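Local coordinates for protein single-stranded DNA specific exonuclease RecJ (Thermus thermophilus, PDB 2ZXR) that degrades single-stranded DNA, but not single-stranded RNA, in the 5' to 3' direction and needs a divalent metal such as magnesium or manganese, at residues A329-P337 against E404-E415; A549-Y560 against F577-W588. All coordinates share one frame; numbering follows the deposited sequence.

Contact 1 (A329-P337 against E404-E415)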
loop_
_atom_site.group_PDB
_atom_site.type_symbol
_atom_site.label_atom_id
_atom_site.label_comp_id
_atom_site.label_asym_id
_atom_site.label_seq_id
_atom_site.Cartn_x
_atom_site.Cartn_y
_atom_site.Cartn_z
ATOM N N ALA A 329 25.699 -7.274 -3.273
ATOM C CA ALA A 329 26.389 -6.151 -2.642
ATOM C C ALA A 329 25.452 -5.556 -1.603
ATOM O O ALA A 329 24.241 -5.535 -1.791
ATOM C CB ALA A 329 26.755 -5.103 -3.685
ATOM N N LYS A 330 26.004 -5.072 -0.501
ATOM C CA LYS A 330 25.177 -4.499 0.542
ATOM C C LYS A 330 24.613 -3.151 0.092
ATOM O O LYS A 330 23.642 -2.657 0.660
ATOM C CB LYS A 330 25.991 -4.340 1.830
ATOM C CG LYS A 330 25.909 -5.528 2.806
ATOM C CD LYS A 330 26.119 -6.883 2.134
ATOM C CE LYS A 330 25.992 -8.030 3.157
ATOM N NZ LYS A 330 25.487 -9.291 2.512
ATOM N N ALA A 331 25.230 -2.562 -0.929
ATOM C CA ALA A 331 24.782 -1.282 -1.454
ATOM C C ALA A 331 25.201 -1.183 -2.903
ATOM O O ALA A 331 26.298 -1.584 -3.254
ATOM C CB ALA A 331 25.381 -0.137 -0.651
ATOM N N ILE A 332 24.302 -0.685 -3.748
ATOM C CA ILE A 332 24.588 -0.514 -5.155
ATOM C C ILE A 332 24.963 0.967 -5.327
ATOM O O ILE A 332 24.196 1.872 -4.968
ATOM C CB ILE A 332 23.372 -0.932 -5.983
ATOM C CG1 ILE A 332 23.113 -2.416 -5.721
ATOM C CG2 ILE A 332 23.617 -0.720 -7.463
ATOM C CD1 ILE A 332 21.942 -2.981 -6.490
ATOM N N VAL A 333 26.170 1.202 -5.840
ATOM C CA VAL A 333 26.671 2.557 -5.993
ATOM C C VAL A 333 27.197 2.698 -7.396
ATOM O O VAL A 333 28.200 2.101 -7.765
ATOM C CB VAL A 333 27.787 2.844 -4.935
ATOM C CG1 VAL A 333 28.118 4.342 -4.883
ATOM C CG2 VAL A 333 27.325 2.368 -3.571
ATOM N N LEU A 334 26.505 3.496 -8.191
ATOM C CA LEU A 334 26.893 3.653 -9.577
ATOM C C LEU A 334 27.066 5.098 -9.978
ATOM O O LEU A 334 26.431 6.001 -9.433
ATOM C CB LEU A 334 25.853 2.963 -10.462
ATOM C CG LEU A 334 25.549 1.541 -9.964
ATOM C CD1 LEU A 334 24.279 0.991 -10.638
ATOM C CD2 LEU A 334 26.752 0.643 -10.253
ATOM N N LEU A 335 27.946 5.285 -10.950
ATOM C CA LEU A 335 28.297 6.579 -11.482
ATOM C C LEU A 335 27.942 6.594 -12.952
ATOM O O LEU A 335 28.270 5.659 -13.672
ATOM C CB LEU A 335 29.813 6.802 -11.340
ATOM C CG LEU A 335 30.410 8.036 -12.021
ATOM C CD1 LEU A 335 29.887 9.315 -11.331
ATOM C CD2 LEU A 335 31.956 7.989 -11.935
ATOM N N ASP A 336 27.272 7.650 -13.392
ATOM C CA ASP A 336 26.917 7.802 -14.792
ATOM C C ASP A 336 27.169 9.277 -15.085
ATOM O O ASP A 336 26.257 10.112 -15.033
ATOM C CB ASP A 336 25.457 7.412 -15.031
ATOM C CG ASP A 336 25.062 7.523 -16.483
ATOM O OD1 ASP A 336 25.964 7.687 -17.332
ATOM O OD2 ASP A 336 23.857 7.452 -16.779
ATOM N N PRO A 337 28.436 9.608 -15.392
ATOM C CA PRO A 337 28.935 10.950 -15.692
ATOM C C PRO A 337 27.993 11.900 -16.407
ATOM O O PRO A 337 27.798 13.023 -15.959
ATOM C CB PRO A 337 30.194 10.674 -16.507
ATOM C CG PRO A 337 30.692 9.389 -15.905
ATOM C CD PRO A 337 29.408 8.598 -15.853
ATOM N N GLU A 404 32.732 14.183 -8.611
ATOM C CA GLU A 404 32.797 12.794 -9.061
ATOM C C GLU A 404 34.163 12.129 -8.880
ATOM O O GLU A 404 34.271 10.898 -8.910
ATOM C CB GLU A 404 32.351 12.691 -10.520
ATOM C CG GLU A 404 30.907 13.110 -10.726
ATOM C CD GLU A 404 30.426 12.924 -12.172
ATOM O OE1 GLU A 404 31.272 12.705 -13.066
ATOM O OE2 GLU A 404 29.201 13.001 -12.414
ATOM N N ALA A 405 35.209 12.921 -8.673
ATOM C CA ALA A 405 36.555 12.347 -8.504
ATOM C C ALA A 405 36.621 11.555 -7.211
ATOM O O ALA A 405 37.426 10.648 -7.072
ATOM C CB ALA A 405 37.631 13.465 -8.498
ATOM N N LEU A 406 35.744 11.898 -6.276
ATOM C CA LEU A 406 35.691 11.228 -4.981
ATOM C C LEU A 406 34.756 10.005 -4.973
ATOM O O LEU A 406 34.524 9.408 -3.918
ATOM C CB LEU A 406 35.221 12.224 -3.921
ATOM C CG LEU A 406 36.182 13.383 -3.651
ATOM C CD1 LEU A 406 35.564 14.361 -2.651
ATOM C CD2 LEU A 406 37.524 12.792 -3.133
ATOM N N PHE A 407 34.225 9.637 -6.139
ATOM C CA PHE A 407 33.303 8.503 -6.215
ATOM C C PHE A 407 33.835 7.179 -5.645
ATOM O O PHE A 407 33.158 6.531 -4.838
ATOM C CB PHE A 407 32.841 8.293 -7.668
ATOM C CG PHE A 407 31.827 7.190 -7.828
ATOM C CD1 PHE A 407 30.491 7.389 -7.458
ATOM C CD2 PHE A 407 32.210 5.942 -8.330
ATOM C CE1 PHE A 407 29.537 6.346 -7.589
ATOM C CE2 PHE A 407 31.274 4.891 -8.465
ATOM C CZ PHE A 407 29.927 5.095 -8.092
ATOM N N PRO A 408 35.038 6.736 -6.069
ATOM C CA PRO A 408 35.487 5.462 -5.480
ATOM C C PRO A 408 35.533 5.486 -3.944
ATOM O O PRO A 408 35.162 4.505 -3.292
ATOM C CB PRO A 408 36.868 5.248 -6.100
ATOM C CG PRO A 408 36.712 5.897 -7.505
ATOM C CD PRO A 408 35.943 7.186 -7.146
ATOM N N ALA A 409 35.954 6.606 -3.371
ATOM C CA ALA A 409 36.054 6.722 -1.924
ATOM C C ALA A 409 34.661 6.711 -1.301
ATOM O O ALA A 409 34.428 6.110 -0.239
ATOM C CB ALA A 409 36.786 8.014 -1.555
ATOM N N PHE A 410 33.738 7.393 -1.971
ATOM C CA PHE A 410 32.352 7.480 -1.524
ATOM C C PHE A 410 31.753 6.081 -1.527
ATOM O O PHE A 410 31.075 5.684 -0.581
ATOM C CB PHE A 410 31.554 8.371 -2.474
ATOM C CG PHE A 410 30.073 8.400 -2.182
ATOM C CD1 PHE A 410 29.574 9.097 -1.080
ATOM C CD2 PHE A 410 29.182 7.716 -3.007
ATOM C CE1 PHE A 410 28.199 9.108 -0.809
ATOM C CE2 PHE A 410 27.813 7.721 -2.747
ATOM C CZ PHE A 410 27.319 8.412 -1.656
ATOM N N LYS A 411 32.015 5.339 -2.596
ATOM C CA LYS A 411 31.497 3.987 -2.728
ATOM C C LYS A 411 31.934 3.035 -1.614
ATOM O O LYS A 411 31.093 2.360 -1.018
ATOM C CB LYS A 411 31.905 3.398 -4.084
ATOM C CG LYS A 411 31.492 1.951 -4.339
ATOM C CD LYS A 411 31.845 1.587 -5.776
ATOM C CE LYS A 411 31.155 0.333 -6.268
ATOM N NZ LYS A 411 31.840 -0.949 -5.909
ATOM N N ALA A 412 33.237 2.976 -1.328
ATOM C CA ALA A 412 33.719 2.062 -0.288
ATOM C C ALA A 412 33.075 2.405 1.039
ATOM O O ALA A 412 32.674 1.525 1.807
ATOM C CB ALA A 412 35.248 2.136 -0.167
ATOM N N ARG A 413 32.986 3.700 1.299
ATOM C CA ARG A 413 32.396 4.203 2.517
ATOM C C ARG A 413 30.930 3.768 2.682
ATOM O O ARG A 413 30.551 3.182 3.713
ATOM C CB ARG A 413 32.468 5.724 2.511
ATOM C CG ARG A 413 32.156 6.345 3.836
ATOM C CD ARG A 413 33.354 6.155 4.750
ATOM N NE ARG A 413 34.455 7.004 4.325
ATOM C CZ ARG A 413 34.551 8.297 4.619
ATOM N NH1 ARG A 413 33.618 8.889 5.349
ATOM N NH2 ARG A 413 35.577 9.005 4.163
ATOM N N VAL A 414 30.090 4.044 1.687
ATOM C CA VAL A 414 28.696 3.659 1.860
ATOM C C VAL A 414 28.530 2.155 1.868
ATOM O O VAL A 414 27.671 1.640 2.576
ATOM C CB VAL A 414 27.746 4.330 0.819
ATOM C CG1 VAL A 414 27.872 5.845 0.929
ATOM C CG2 VAL A 414 28.014 3.853 -0.553
ATOM N N GLU A 415 29.354 1.444 1.108
ATOM C CA GLU A 415 29.278 -0.017 1.100
ATOM C C GLU A 415 29.563 -0.551 2.501
ATOM O O GLU A 415 28.956 -1.541 2.939
ATOM C CB GLU A 415 30.302 -0.628 0.140
ATOM C CG GLU A 415 30.015 -0.433 -1.327
ATOM C CD GLU A 415 31.115 -1.023 -2.208
ATOM O OE1 GLU A 415 32.159 -1.431 -1.666
ATOM O OE2 GLU A 415 30.953 -1.077 -3.439
#

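Contact 2 (A549-Y560 against F577-W588)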
loop_
_atom_site.group_PDB
_atom_site.type_symbol
_atom_site.label_atom_id
_atom_site.label_comp_id
_atom_site.label_asym_id
_atom_site.label_seq_id
_atom_site.Cartn_x
_atom_site.Cartn_y
_atom_site.Cartn_z
ATOM N N ALA A 549 -1.437 -40.454 13.384
ATOM C CA ALA A 549 -2.163 -40.424 14.643
ATOM C C ALA A 549 -2.778 -41.780 15.000
ATOM O O ALA A 549 -2.719 -42.209 16.158
ATOM C CB ALA A 549 -3.263 -39.343 14.602
ATOM N N LEU A 550 -3.379 -42.435 14.009
ATOM C CA LEU A 550 -4.028 -43.718 14.238
ATOM C C LEU A 550 -3.026 -44.800 14.590
ATOM O O LEU A 550 -3.321 -45.665 15.399
ATOM C CB LEU A 550 -4.869 -44.125 13.012
ATOM C CG LEU A 550 -6.124 -43.260 12.800
ATOM C CD1 LEU A 550 -6.743 -43.559 11.447
ATOM C CD2 LEU A 550 -7.122 -43.491 13.928
ATOM N N ALA A 551 -1.841 -44.741 13.996
ATOM C CA ALA A 551 -0.805 -45.729 14.298
ATOM C C ALA A 551 -0.438 -45.628 15.782
ATOM O O ALA A 551 -0.355 -46.635 16.479
ATOM C CB ALA A 551 0.448 -45.492 13.434
ATOM N N ARG A 552 -0.247 -44.402 16.268
ATOM C CA ARG A 552 0.115 -44.201 17.665
ATOM C C ARG A 552 -1.016 -44.580 18.609
ATOM O O ARG A 552 -0.779 -45.092 19.704
ATOM C CB ARG A 552 0.570 -42.757 17.879
ATOM C CG ARG A 552 1.939 -42.507 17.255
ATOM C CD ARG A 552 2.294 -41.013 17.054
ATOM N NE ARG A 552 2.214 -40.218 18.272
ATOM C CZ ARG A 552 2.596 -38.942 18.378
ATOM N NH1 ARG A 552 2.467 -38.307 19.545
ATOM N NH2 ARG A 552 3.128 -38.295 17.336
ATOM N N ALA A 553 -2.251 -44.354 18.185
ATOM C CA ALA A 553 -3.385 -44.690 19.019
ATOM C C ALA A 553 -3.530 -46.212 19.134
ATOM O O ALA A 553 -3.956 -46.720 20.155
ATOM C CB ALA A 553 -4.662 -44.091 18.432
ATOM N N ARG A 554 -3.191 -46.934 18.076
ATOM C CA ARG A 554 -3.309 -48.379 18.111
ATOM C C ARG A 554 -2.213 -48.979 18.969
ATOM O O ARG A 554 -2.372 -50.071 19.510
ATOM C CB ARG A 554 -3.283 -48.943 16.689
ATOM C CG ARG A 554 -4.602 -48.681 15.974
ATOM C CD ARG A 554 -4.723 -49.403 14.656
ATOM N NE ARG A 554 -3.835 -48.840 13.654
ATOM C CZ ARG A 554 -4.247 -48.190 12.566
ATOM N NH1 ARG A 554 -5.546 -48.021 12.341
ATOM N NH2 ARG A 554 -3.355 -47.711 11.704
ATOM N N LEU A 555 -1.118 -48.232 19.099
ATOM C CA LEU A 555 0.032 -48.612 19.897
ATOM C C LEU A 555 -0.239 -48.330 21.384
ATOM O O LEU A 555 0.556 -48.706 22.249
ATOM C CB LEU A 555 1.267 -47.831 19.415
ATOM C CG LEU A 555 2.345 -48.496 18.536
ATOM C CD1 LEU A 555 1.778 -49.620 17.705
ATOM C CD2 LEU A 555 2.976 -47.455 17.651
ATOM N N GLY A 556 -1.349 -47.659 21.686
ATOM C CA GLY A 556 -1.672 -47.384 23.078
ATOM C C GLY A 556 -1.447 -45.979 23.623
ATOM O O GLY A 556 -1.562 -45.767 24.826
ATOM N N GLU A 557 -1.134 -45.014 22.766
ATOM C CA GLU A 557 -0.925 -43.645 23.223
ATOM C C GLU A 557 -2.235 -43.082 23.796
ATOM O O GLU A 557 -3.310 -43.303 23.244
ATOM C CB GLU A 557 -0.434 -42.765 22.059
ATOM C CG GLU A 557 0.011 -41.355 22.476
ATOM C CD GLU A 557 0.836 -40.630 21.401
ATOM O OE1 GLU A 557 1.563 -41.301 20.625
ATOM O OE2 GLU A 557 0.777 -39.383 21.347
ATOM N N GLY A 558 -2.149 -42.399 24.931
ATOM C CA GLY A 558 -3.343 -41.807 25.498
ATOM C C GLY A 558 -3.929 -40.888 24.430
ATOM O O GLY A 558 -3.213 -40.038 23.894
ATOM N N VAL A 559 -5.211 -41.077 24.114
ATOM C CA VAL A 559 -5.872 -40.296 23.078
ATOM C C VAL A 559 -7.301 -39.840 23.338
ATOM O O VAL A 559 -8.077 -40.497 24.045
ATOM C CB VAL A 559 -5.898 -41.056 21.745
ATOM C CG1 VAL A 559 -4.493 -41.386 21.331
ATOM C CG2 VAL A 559 -6.719 -42.328 21.875
ATOM N N TYR A 560 -7.635 -38.716 22.712
ATOM C CA TYR A 560 -8.954 -38.135 22.810
ATOM C C TYR A 560 -9.675 -38.181 21.471
ATOM O O TYR A 560 -9.119 -37.800 20.442
ATOM C CB TYR A 560 -8.855 -36.688 23.309
ATOM C CG TYR A 560 -10.094 -35.844 23.056
ATOM C CD1 TYR A 560 -10.076 -34.834 22.091
ATOM C CD2 TYR A 560 -11.278 -36.048 23.785
ATOM C CE1 TYR A 560 -11.198 -34.032 21.852
ATOM C CE2 TYR A 560 -12.418 -35.257 23.553
ATOM C CZ TYR A 560 -12.365 -34.247 22.581
ATOM O OH TYR A 560 -13.456 -33.449 22.325
ATOM N N PHE A 577 -8.404 -48.302 22.030
ATOM C CA PHE A 577 -7.614 -47.083 22.233
ATOM C C PHE A 577 -7.657 -46.702 23.700
ATOM O O PHE A 577 -8.644 -46.967 24.392
ATOM C CB PHE A 577 -8.165 -45.893 21.424
ATOM C CG PHE A 577 -7.954 -45.995 19.939
ATOM C CD1 PHE A 577 -8.201 -44.893 19.124
ATOM C CD2 PHE A 577 -7.498 -47.174 19.356
ATOM C CE1 PHE A 577 -7.996 -44.956 17.752
ATOM C CE2 PHE A 577 -7.288 -47.254 17.986
ATOM C CZ PHE A 577 -7.537 -46.142 17.179
ATOM N N ARG A 578 -6.583 -46.081 24.173
ATOM C CA ARG A 578 -6.521 -45.617 25.546
ATOM C C ARG A 578 -7.193 -44.220 25.547
ATOM O O ARG A 578 -6.523 -43.180 25.520
ATOM C CB ARG A 578 -5.056 -45.537 26.019
ATOM C CG ARG A 578 -4.885 -45.100 27.472
ATOM C CD ARG A 578 -3.408 -44.891 27.895
ATOM N NE ARG A 578 -3.353 -44.115 29.127
ATOM C CZ ARG A 578 -2.412 -43.230 29.445
ATOM N NH1 ARG A 578 -2.493 -42.584 30.606
ATOM N NH2 ARG A 578 -1.393 -42.979 28.625
ATOM N N LEU A 579 -8.527 -44.224 25.553
ATOM C CA LEU A 579 -9.338 -43.000 25.549
ATOM C C LEU A 579 -9.199 -42.143 26.790
ATOM O O LEU A 579 -9.270 -42.642 27.915
ATOM C CB LEU A 579 -10.809 -43.328 25.363
ATOM C CG LEU A 579 -11.236 -43.684 23.943
ATOM C CD1 LEU A 579 -10.868 -42.526 23.018
ATOM C CD2 LEU A 579 -10.553 -44.982 23.497
ATOM N N LEU A 580 -9.021 -40.842 26.565
ATOM C CA LEU A 580 -8.861 -39.869 27.634
ATOM C C LEU A 580 -9.553 -38.552 27.286
ATOM O O LEU A 580 -9.895 -38.295 26.128
ATOM C CB LEU A 580 -7.364 -39.588 27.865
ATOM C CG LEU A 580 -6.416 -40.656 28.428
ATOM C CD1 LEU A 580 -4.987 -40.166 28.255
ATOM C CD2 LEU A 580 -6.705 -40.918 29.932
ATOM N N PRO A 581 -9.793 -37.706 28.297
ATOM C CA PRO A 581 -10.433 -36.410 28.059
ATOM C C PRO A 581 -9.319 -35.513 27.499
ATOM O O PRO A 581 -8.147 -35.645 27.887
ATOM C CB PRO A 581 -10.886 -35.996 29.454
ATOM C CG PRO A 581 -9.797 -36.548 30.318
ATOM C CD PRO A 581 -9.576 -37.929 29.741
ATOM N N PRO A 582 -9.671 -34.585 26.600
ATOM C CA PRO A 582 -8.721 -33.663 25.958
ATOM C C PRO A 582 -7.688 -32.973 26.852
ATOM O O PRO A 582 -6.527 -32.816 26.465
ATOM C CB PRO A 582 -9.636 -32.672 25.243
ATOM C CG PRO A 582 -10.879 -32.650 26.136
ATOM C CD PRO A 582 -11.063 -34.127 26.408
ATOM N N GLU A 583 -8.095 -32.553 28.044
ATOM C CA GLU A 583 -7.166 -31.878 28.945
ATOM C C GLU A 583 -6.063 -32.833 29.441
ATOM O O GLU A 583 -5.072 -32.396 30.040
ATOM C CB GLU A 583 -7.914 -31.269 30.140
ATOM C CG GLU A 583 -8.554 -32.308 31.045
ATOM C CD GLU A 583 -9.947 -32.714 30.602
ATOM O OE1 GLU A 583 -10.289 -32.539 29.407
ATOM O OE2 GLU A 583 -10.699 -33.227 31.464
ATOM N N GLU A 584 -6.214 -34.134 29.216
ATOM C CA GLU A 584 -5.133 -35.007 29.648
ATOM C C GLU A 584 -4.476 -35.811 28.522
ATOM O O GLU A 584 -3.342 -36.250 28.666
ATOM C CB GLU A 584 -5.561 -35.905 30.826
ATOM C CG GLU A 584 -6.514 -37.023 30.532
ATOM C CD GLU A 584 -7.124 -37.578 31.830
ATOM O OE1 GLU A 584 -7.464 -38.782 31.879
ATOM O OE2 GLU A 584 -7.267 -36.792 32.800
ATOM N N ALA A 585 -5.164 -35.992 27.404
ATOM C CA ALA A 585 -4.562 -36.697 26.274
ATOM C C ALA A 585 -3.612 -35.752 25.502
ATOM O O ALA A 585 -3.963 -34.609 25.198
ATOM C CB ALA A 585 -5.639 -37.183 25.340
ATOM N N GLY A 586 -2.415 -36.229 25.190
ATOM C CA GLY A 586 -1.494 -35.426 24.407
ATOM C C GLY A 586 -1.721 -35.626 22.902
ATOM O O GLY A 586 -1.018 -35.036 22.068
ATOM N N LEU A 587 -2.694 -36.468 22.541
ATOM C CA LEU A 587 -2.998 -36.736 21.129
ATOM C C LEU A 587 -4.500 -36.623 20.894
ATOM O O LEU A 587 -5.284 -37.231 21.623
ATOM C CB LEU A 587 -2.546 -38.147 20.745
ATOM C CG LEU A 587 -2.804 -38.508 19.287
ATOM C CD1 LEU A 587 -1.798 -37.731 18.418
ATOM C CD2 LEU A 587 -2.666 -40.016 19.065
ATOM N N TRP A 588 -4.908 -35.862 19.881
ATOM C CA TRP A 588 -6.342 -35.687 19.611
ATOM C C TRP A 588 -6.679 -36.161 18.219
ATOM O O TRP A 588 -5.890 -35.989 17.285
ATOM C CB TRP A 588 -6.760 -34.203 19.739
ATOM C CG TRP A 588 -6.620 -33.554 21.116
ATOM C CD1 TRP A 588 -6.300 -34.168 22.302
ATOM C CD2 TRP A 588 -6.848 -32.171 21.436
ATOM N NE1 TRP A 588 -6.317 -33.248 23.340
ATOM C CE2 TRP A 588 -6.648 -32.019 22.831
ATOM C CE3 TRP A 588 -7.200 -31.048 20.679
ATOM C CZ2 TRP A 588 -6.786 -30.783 23.479
ATOM C CZ3 TRP A 588 -7.341 -29.814 21.332
ATOM C CH2 TRP A 588 -7.134 -29.699 22.711
HETATM O O HOH W 1 -4.544 -45.566 22.276
HETATM O O HOH W 2 -0.020 -44.470 27.093
HETATM O O HOH W 3 -1.220 -38.926 25.212
#

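Contact 1 (A329-P337 against E404-E415)
Val333 and Leu335, two residues apart and so on the same side of strand 332-335, carry the tight part of this contact, and Phe407 at the start of the helix meets both. Leu335 lays its CB over the middle of the Phe407 ring, 3.6 Å from the centroid and 9° off the normal, a CH-pi contact. The ring reaches the strand because its CG stands anti to the backbone N (chi1 -177°), and its outer end presses on the main chain: Phe407 CZ lies 3.4 Å from Leu334 C, while Val333 O comes to the ring edge. Val333 divides its branches. CG1 takes CE1 of Phe407 at 3.7 Å and also touches Phe410; CG2 meets CG2 of Val414 at 3.4 Å, closer than usual carbon contact.

No hydrogen bond joins the segments; the helix lies on the face of the sheet. The two axes run nearly antiparallel (169°) and approach to 8.9 Å, within the DHHA1 domain; strand 332-335 is an outermost strand of its mixed sheet, and its backbone bonds go to Pro358 and strand 359-363.

The solvent side, where Lys411, Glu415 and Glu404 are partly exposed and Pro337 exposed, is looser. Lys411 passes its aliphatic chain along Val333, CG to CB 3.9 Å, then bends at its last torsion to form a salt bridge from NZ to Glu415 OE2, 2.6 Å long. At the other end Leu335 CD1 rests on Glu404 CD at 3.7 Å, the carboxylate being held by the backbone N of Gly365. Beyond it, Pro337 adds a few distant contacts.

Contact 2 (A549-Y560 against F577-W588)
Val559 is gripped through its backbone by residues 578-580: its N donates to Arg578 O (2.8 Å, 173° at the hydrogen), and its O accepts from Leu580 N. On the other side Tyr560 N donates to Leu587 O. The parallel pairing of these short strands, weakly bonded at 558-560 and 578-579, rests on Val559 with Leu579 and Tyr560 with Trp588. Waters add bridges: one accepts from Arg578 N and donates to Ala553 O and Glu557 O, another joins Gly558 O to Gly586 N.

Apolar contacts pack the helix end. Ala553 CB sits over the Phe577 ring, 3.7 Å from its centroid, with Leu550 CD2 at the ring edge. Leu587, its CG anti to the backbone N (chi1 -179°), lies alongside Val559; Leu587 CD2 and Val559 CG1 are 3.2 Å apart, a tight pair.

Aromatic and CH-pi contacts gather at Tyr560. Pro582 CB stands 3.8 Å from the Tyr560 centroid, over one face, while the ring edge meets the face of the five-membered ring of Trp588, planes 71° apart, a T-shaped pair. Trp588 NE1 donates to Pro582 O at 3.2 Å.

Among charged groups, Glu557 OE2 lies 3.6 Å from Leu587 CB across the contact. Within 549-560, Arg552 holds Glu557 side-on, NE to OE1 and NH1 to OE2; NH1 also bridges to Glu602.

Strand 558-560 lies between 578-579, an outermost strand, and 587-588, which pairs onward with 601-603. A Schellman motif at Gly556, with positive phi, follows helix 546-554, and the beta-alpha-beta crossover through helix 566-573 returns the chain to 578-579, with Ala572 touching Phe577 and Leu579.

Contacts 1 and 2 belong to separate parts of the chain, the DHHA1 domain and the RecJ C-terminal domain; their centres are 64 Å apart, their nearest atoms about 40 Å, and they share no element. Both are partly buried and lie away from the metal site. Their chemistry follows their place in a sheet. Contact 1 sets a helix on a sheet face and is made mainly by side chains, with the Phe407 ring also resting on the strand's main chain; 530 Å² is buried and no hydrogen bond crosses. Contact 2 lies largely within a sheet and includes the preceding helix end: three backbone bonds, bridging waters and aromatic packing accompany its 904 Å². Each involves an outermost strand, 332-335 and 578-579 respectively.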